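Local coordinates for chitin-binding domain 3 protein (PDB 5OPF) that is a copper-dependent lytic polysaccharide monooxygenase of family AA10, probably cleaving cellulose or related polysaccharides by oxidation, at residues Q147-R150 with V155-Q158; G58-A63 with S184-S189. All blocks are in the same frame, centred on the assembly; numbering follows the deposited sequence.

Contact 1. Residues Q147-R150 with V155-Q158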
loop_
_atom_site.group_PDB
_atom_site.type_symbol
_atom_site.label_atom_id
_atom_site.label_comp_id
_atom_site.label_asym_id
_atom_site.label_seq_id
_atom_site.Cartn_x
_atom_site.Cartn_y
_atom_site.Cartn_z
ATOM N N GLN A 147 -18.423 12.245 2.597
ATOM C CA GLN A 147 -17.598 13.238 1.924
ATOM C C GLN A 147 -16.646 12.639 0.895
ATOM O O GLN A 147 -15.960 13.385 0.193
ATOM C CB GLN A 147 -16.782 14.012 2.960
ATOM C CG GLN A 147 -17.639 14.531 4.117
ATOM C CD GLN A 147 -18.860 15.317 3.649
ATOM O OE1 GLN A 147 -20.010 14.957 3.935
ATOM N NE2 GLN A 147 -18.618 16.392 2.909
ATOM N N TRP A 148 -16.585 11.319 0.791
ATOM C CA TRP A 148 -15.813 10.674 -0.249
ATOM C C TRP A 148 -16.605 10.692 -1.559
ATOM O O TRP A 148 -17.845 10.799 -1.586
ATOM C CB TRP A 148 -15.515 9.231 0.146
ATOM C CG TRP A 148 -14.605 9.021 1.331
ATOM C CD1 TRP A 148 -14.652 9.641 2.546
ATOM C CD2 TRP A 148 -13.549 8.064 1.412
ATOM N NE1 TRP A 148 -13.674 9.134 3.376
ATOM C CE2 TRP A 148 -12.988 8.157 2.702
ATOM C CE3 TRP A 148 -13.026 7.122 0.512
ATOM C CZ2 TRP A 148 -11.925 7.352 3.112
ATOM C CZ3 TRP A 148 -11.976 6.328 0.913
ATOM C CH2 TRP A 148 -11.436 6.443 2.201
ATOM N N THR A 149 -15.876 10.542 -2.653
ATOM C CA THR A 149 -16.452 10.610 -3.986
ATOM C C THR A 149 -17.139 9.291 -4.324
ATOM O O THR A 149 -16.586 8.208 -4.107
ATOM C CB THR A 149 -15.320 10.908 -4.968
ATOM O OG1 THR A 149 -14.707 12.145 -4.576
ATOM C CG2 THR A 149 -15.822 10.996 -6.408
ATOM N N ARG A 150 -18.348 9.379 -4.861
ATOM C CA ARG A 150 -19.092 8.184 -5.225
ATOM C C ARG A 150 -18.396 7.435 -6.354
ATOM O O ARG A 150 -17.963 8.029 -7.349
ATOM C CB ARG A 150 -20.508 8.580 -5.653
ATOM C CG ARG A 150 -21.355 7.451 -6.208
ATOM C CD ARG A 150 -22.728 7.961 -6.616
ATOM N NE ARG A 150 -23.327 7.177 -7.696
ATOM C CZ ARG A 150 -24.471 7.489 -8.296
ATOM N NH1 ARG A 150 -25.143 8.572 -7.927
ATOM N NH2 ARG A 150 -24.948 6.724 -9.271
ATOM N N VAL A 155 -16.561 4.044 -2.609
ATOM C CA VAL A 155 -16.267 5.468 -2.617
ATOM C C VAL A 155 -14.756 5.631 -2.689
ATOM O O VAL A 155 -13.991 4.717 -2.377
ATOM C CB VAL A 155 -16.846 6.184 -1.368
ATOM C CG1 VAL A 155 -18.371 6.154 -1.387
ATOM C CG2 VAL A 155 -16.319 5.565 -0.074
ATOM N N SER A 156 -14.319 6.816 -3.089
ATOM C CA SER A 156 -12.889 7.075 -3.201
ATOM C C SER A 156 -12.555 8.481 -2.734
ATOM O O SER A 156 -13.415 9.346 -2.594
ATOM C CB SER A 156 -12.381 6.883 -4.625
ATOM O OG SER A 156 -12.930 7.860 -5.498
ATOM N N ILE A 157 -11.269 8.714 -2.504
ATOM C CA ILE A 157 -10.796 10.051 -2.189
ATOM C C ILE A 157 -9.353 10.182 -2.647
ATOM O O ILE A 157 -8.601 9.200 -2.670
ATOM C CB ILE A 157 -10.977 10.364 -0.686
ATOM C CG1 ILE A 157 -10.842 11.871 -0.455
ATOM C CG2 ILE A 157 -10.011 9.546 0.176
ATOM C CD1 ILE A 157 -11.417 12.317 0.874
ATOM N N GLN A 158 -8.964 11.400 -3.016
ATOM C CA GLN A 158 -7.597 11.696 -3.427
ATOM C C GLN A 158 -6.890 12.465 -2.318
ATOM O O GLN A 158 -7.414 13.470 -1.830
ATOM C CB GLN A 158 -7.581 12.530 -4.710
ATOM C CG GLN A 158 -8.255 11.878 -5.919
ATOM C CD GLN A 158 -7.329 11.015 -6.757
ATOM O OE1 GLN A 158 -6.153 10.849 -6.446
ATOM N NE2 GLN A 158 -7.865 10.461 -7.834
#
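Trp148 lies over residues 155-158 of strand 154-162 with its indole against two aliphatic side chains, each crossing it at about a right angle. Ile157 puts its CG2 methyl over the six-membered ring in a CH-pi contact, 3.8 Å from the centroid and only 7° off the ring normal. That methyl is brought there by a chi1 of -164°, which sends CG1 trans to the backbone N and leaves CG2 between N and the carbonyl carbon. Val155 meets the indole obliquely, its CG2 lying 3.7 Å from Trp148 CE3, while Trp148 CB and Val155 CB are also 3.7 Å apart. The backbones form an antiparallel hairpin at the edge of the four-stranded sheet. Thr149 and Ser156 are its hydrogen-bonded pair: Thr149 N donates to Ser156 O at 2.7 Å, and Ser156 N returns a bond to Thr149 O at 2.8 Å. Val155 CA makes a CA-H...O contact with the same Thr149 O at 3.1 Å. Within the hairpin Ser156 OG is hydrogen-bonded to Glu151 OE2; beyond it Trp148 NE1 donates to Thr143 O. The indole thus has its one polar atom satisfied at the Thr143 loop, while its carbon surface takes up the aliphatic groups of the neighbouring strand.

Contact 2. Residues G58-A63 with S184-S189; sequences GNHQGA and SYYLCS
Behind the copper-bearing strand 183-192, a short chain of side-chain hydrogen bonds ties this strand to the small helix 60-63, on the side of the strand away from Tyr185. His60 and Tyr186 meet at its centre: His60 ND1 and Tyr186 OH are 2.7 Å apart in a nearly straight bond of 162°, in which either atom could be the donor. The hydroxyl lies at the imidazole edge, in its plane. The two rings meet rim to rim with planes 65° apart, neither lying over the face of the other. Tyr186 OH is also joined to Ser184 OG, again at 2.7 Å, and these two bonds fix where the phenol oxygen sits. Ser184 CB packs against the imidazole edge, 3.8 Å from His60 CE1. In this immunoglobulin-like beta-sandwich, typical of LPMOs, alternation along the strand sends Tyr186 and Ser184 toward the helix and Tyr185 to the other side, where it completes the copper site with His1 and His108. Asn59 is the helix N-cap; its OD1 accepts from Gly62 N at 3.0 Å, with the donor well above the carbonyl plane. With chi1 at -54°, His60 CG is trans to the carbonyl carbon and the ring reaches out to the strand. His60 NE2 is hydrogen-bonded to Tyr112 OH, which holds the imidazole at its second nitrogen.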
loop_
_atom_site.group_PDB
_atom_site.type_symbol
_atom_site.label_atom_id
_atom_site.label_comp_id
_atom_site.label_asym_id
_atom_site.label_seq_id
_atom_site.Cartn_x
_atom_site.Cartn_y
_atom_site.Cartn_z
ATOM N N GLY A 58 -3.716 3.397 17.537
ATOM C CA GLY A 58 -2.907 4.483 17.038
ATOM C C GLY A 58 -1.416 4.241 17.069
ATOM O O GLY A 58 -0.659 5.038 16.493
ATOM N N ASN A 59 -0.949 3.172 17.709
ATOM C CA ASN A 59 0.486 2.924 17.831
ATOM C C ASN A 59 0.985 2.064 16.665
ATOM O O ASN A 59 1.409 0.913 16.817
ATOM C CB ASN A 59 0.797 2.276 19.170
ATOM C CG ASN A 59 2.277 2.086 19.372
ATOM O OD1 ASN A 59 3.091 2.686 18.652
ATOM N ND2 ASN A 59 2.644 1.245 20.335
ATOM N N HIS A 60 0.961 2.665 15.474
ATOM C CA HIS A 60 1.308 1.917 14.269
ATOM C C HIS A 60 2.754 1.444 14.310
ATOM O O HIS A 60 3.046 0.285 13.992
ATOM C CB HIS A 60 1.037 2.760 13.019
ATOM C CG HIS A 60 -0.357 3.284 12.966
ATOM N ND1 HIS A 60 -1.441 2.467 12.741
ATOM C CD2 HIS A 60 -0.853 4.523 13.206
ATOM C CE1 HIS A 60 -2.544 3.188 12.810
ATOM N NE2 HIS A 60 -2.219 4.436 13.100
ATOM N N GLN A 61 3.677 2.317 14.702
ATOM C CA GLN A 61 5.076 1.910 14.709
ATOM C C GLN A 61 5.341 0.845 15.762
ATOM O O GLN A 61 6.210 -0.013 15.569
ATOM C CB GLN A 61 5.981 3.119 14.900
ATOM C CG GLN A 61 7.441 2.780 14.757
ATOM C CD GLN A 61 8.335 3.989 14.833
ATOM O OE1 GLN A 61 7.901 5.082 15.192
ATOM N NE2 GLN A 61 9.610 3.796 14.515
ATOM N N GLY A 62 4.599 0.868 16.868
ATOM C CA GLY A 62 4.774 -0.170 17.868
ATOM C C GLY A 62 4.305 -1.525 17.377
ATOM O O GLY A 62 4.884 -2.561 17.734
ATOM N N ALA A 63 3.267 -1.544 16.553
ATOM C CA ALA A 63 2.686 -2.790 16.073
ATOM C C ALA A 63 3.391 -3.364 14.852
ATOM O O ALA A 63 3.169 -4.538 14.524
ATOM C CB ALA A 63 1.213 -2.572 15.728
ATOM N N SER A 184 -6.988 -0.618 11.036
ATOM C CA SER A 184 -6.008 0.175 10.312
ATOM C C SER A 184 -5.395 -0.640 9.183
ATOM O O SER A 184 -5.101 -1.828 9.342
ATOM C CB SER A 184 -4.934 0.668 11.292
ATOM O OG SER A 184 -4.482 -0.368 12.149
ATOM N N TYR A 185 -5.183 0.022 8.044
ATOM C CA TYR A 185 -4.703 -0.609 6.825
ATOM C C TYR A 185 -3.351 -0.022 6.434
ATOM O O TYR A 185 -3.110 1.179 6.605
ATOM C CB TYR A 185 -5.679 -0.373 5.666
ATOM C CG TYR A 185 -7.065 -0.955 5.836
ATOM C CD1 TYR A 185 -7.949 -0.454 6.786
ATOM C CD2 TYR A 185 -7.525 -1.980 5.003
ATOM C CE1 TYR A 185 -9.239 -0.963 6.911
ATOM C CE2 TYR A 185 -8.805 -2.495 5.126
ATOM C CZ TYR A 185 -9.657 -1.994 6.085
ATOM O OH TYR A 185 -10.934 -2.512 6.199
ATOM N N TYR A 186 -2.491 -0.866 5.854
ATOM C CA TYR A 186 -1.080 -0.548 5.643
ATOM C C TYR A 186 -0.710 -0.885 4.204
ATOM O O TYR A 186 -0.591 -2.064 3.853
ATOM C CB TYR A 186 -0.217 -1.342 6.630
ATOM C CG TYR A 186 -0.602 -1.021 8.053
ATOM C CD1 TYR A 186 -0.086 0.099 8.690
ATOM C CD2 TYR A 186 -1.504 -1.812 8.748
ATOM C CE1 TYR A 186 -0.479 0.434 9.986
ATOM C CE2 TYR A 186 -1.895 -1.498 10.038
ATOM C CZ TYR A 186 -1.385 -0.373 10.658
ATOM O OH TYR A 186 -1.784 -0.086 11.949
ATOM N N LEU A 187 -0.559 0.138 3.358
ATOM C CA LEU A 187 -0.421 -0.062 1.915
ATOM C C LEU A 187 0.909 0.474 1.397
ATOM O O LEU A 187 1.123 1.693 1.362
ATOM C CB LEU A 187 -1.552 0.634 1.162
ATOM C CG LEU A 187 -2.997 0.217 1.431
ATOM C CD1 LEU A 187 -3.146 -1.294 1.498
ATOM C CD2 LEU A 187 -3.530 0.901 2.700
ATOM N N CYS A 188 1.781 -0.426 0.932
ATOM C CA CYS A 188 2.985 -0.033 0.199
ATOM C C CYS A 188 2.669 0.055 -1.281
ATOM O O CYS A 188 2.070 -0.879 -1.826
ATOM C CB CYS A 188 4.085 -1.080 0.371
ATOM S SG CYS A 188 4.806 -1.114 1.999
ATOM N N SER A 189 3.108 1.136 -1.933
ATOM C CA SER A 189 2.993 1.277 -3.386
ATOM C C SER A 189 4.355 1.624 -3.977
ATOM O O SER A 189 4.993 2.600 -3.552
ATOM C CB SER A 189 2.028 2.401 -3.786
ATOM O OG SER A 189 0.740 2.189 -3.253
#

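From His1, a copper ligand, the chain runs through the helical region to 58-63, the first half of contact 2. It then passes through strands 97-104, 110-118 and 134-140 before reaching 147-150, where contact 1 closes a tight hairpin with 155-158 after only four residues. After strand 169-178 it returns along 184-189 and closes contact 2, a loop of 120 residues that contains the whole of contact 1. The two do not touch; their centres are 21 Å apart and their nearest atoms about 9 Å. Contact 1 belongs to the edge of the four-stranded sheet, contact 2 joins the small helix to the mixed sheet.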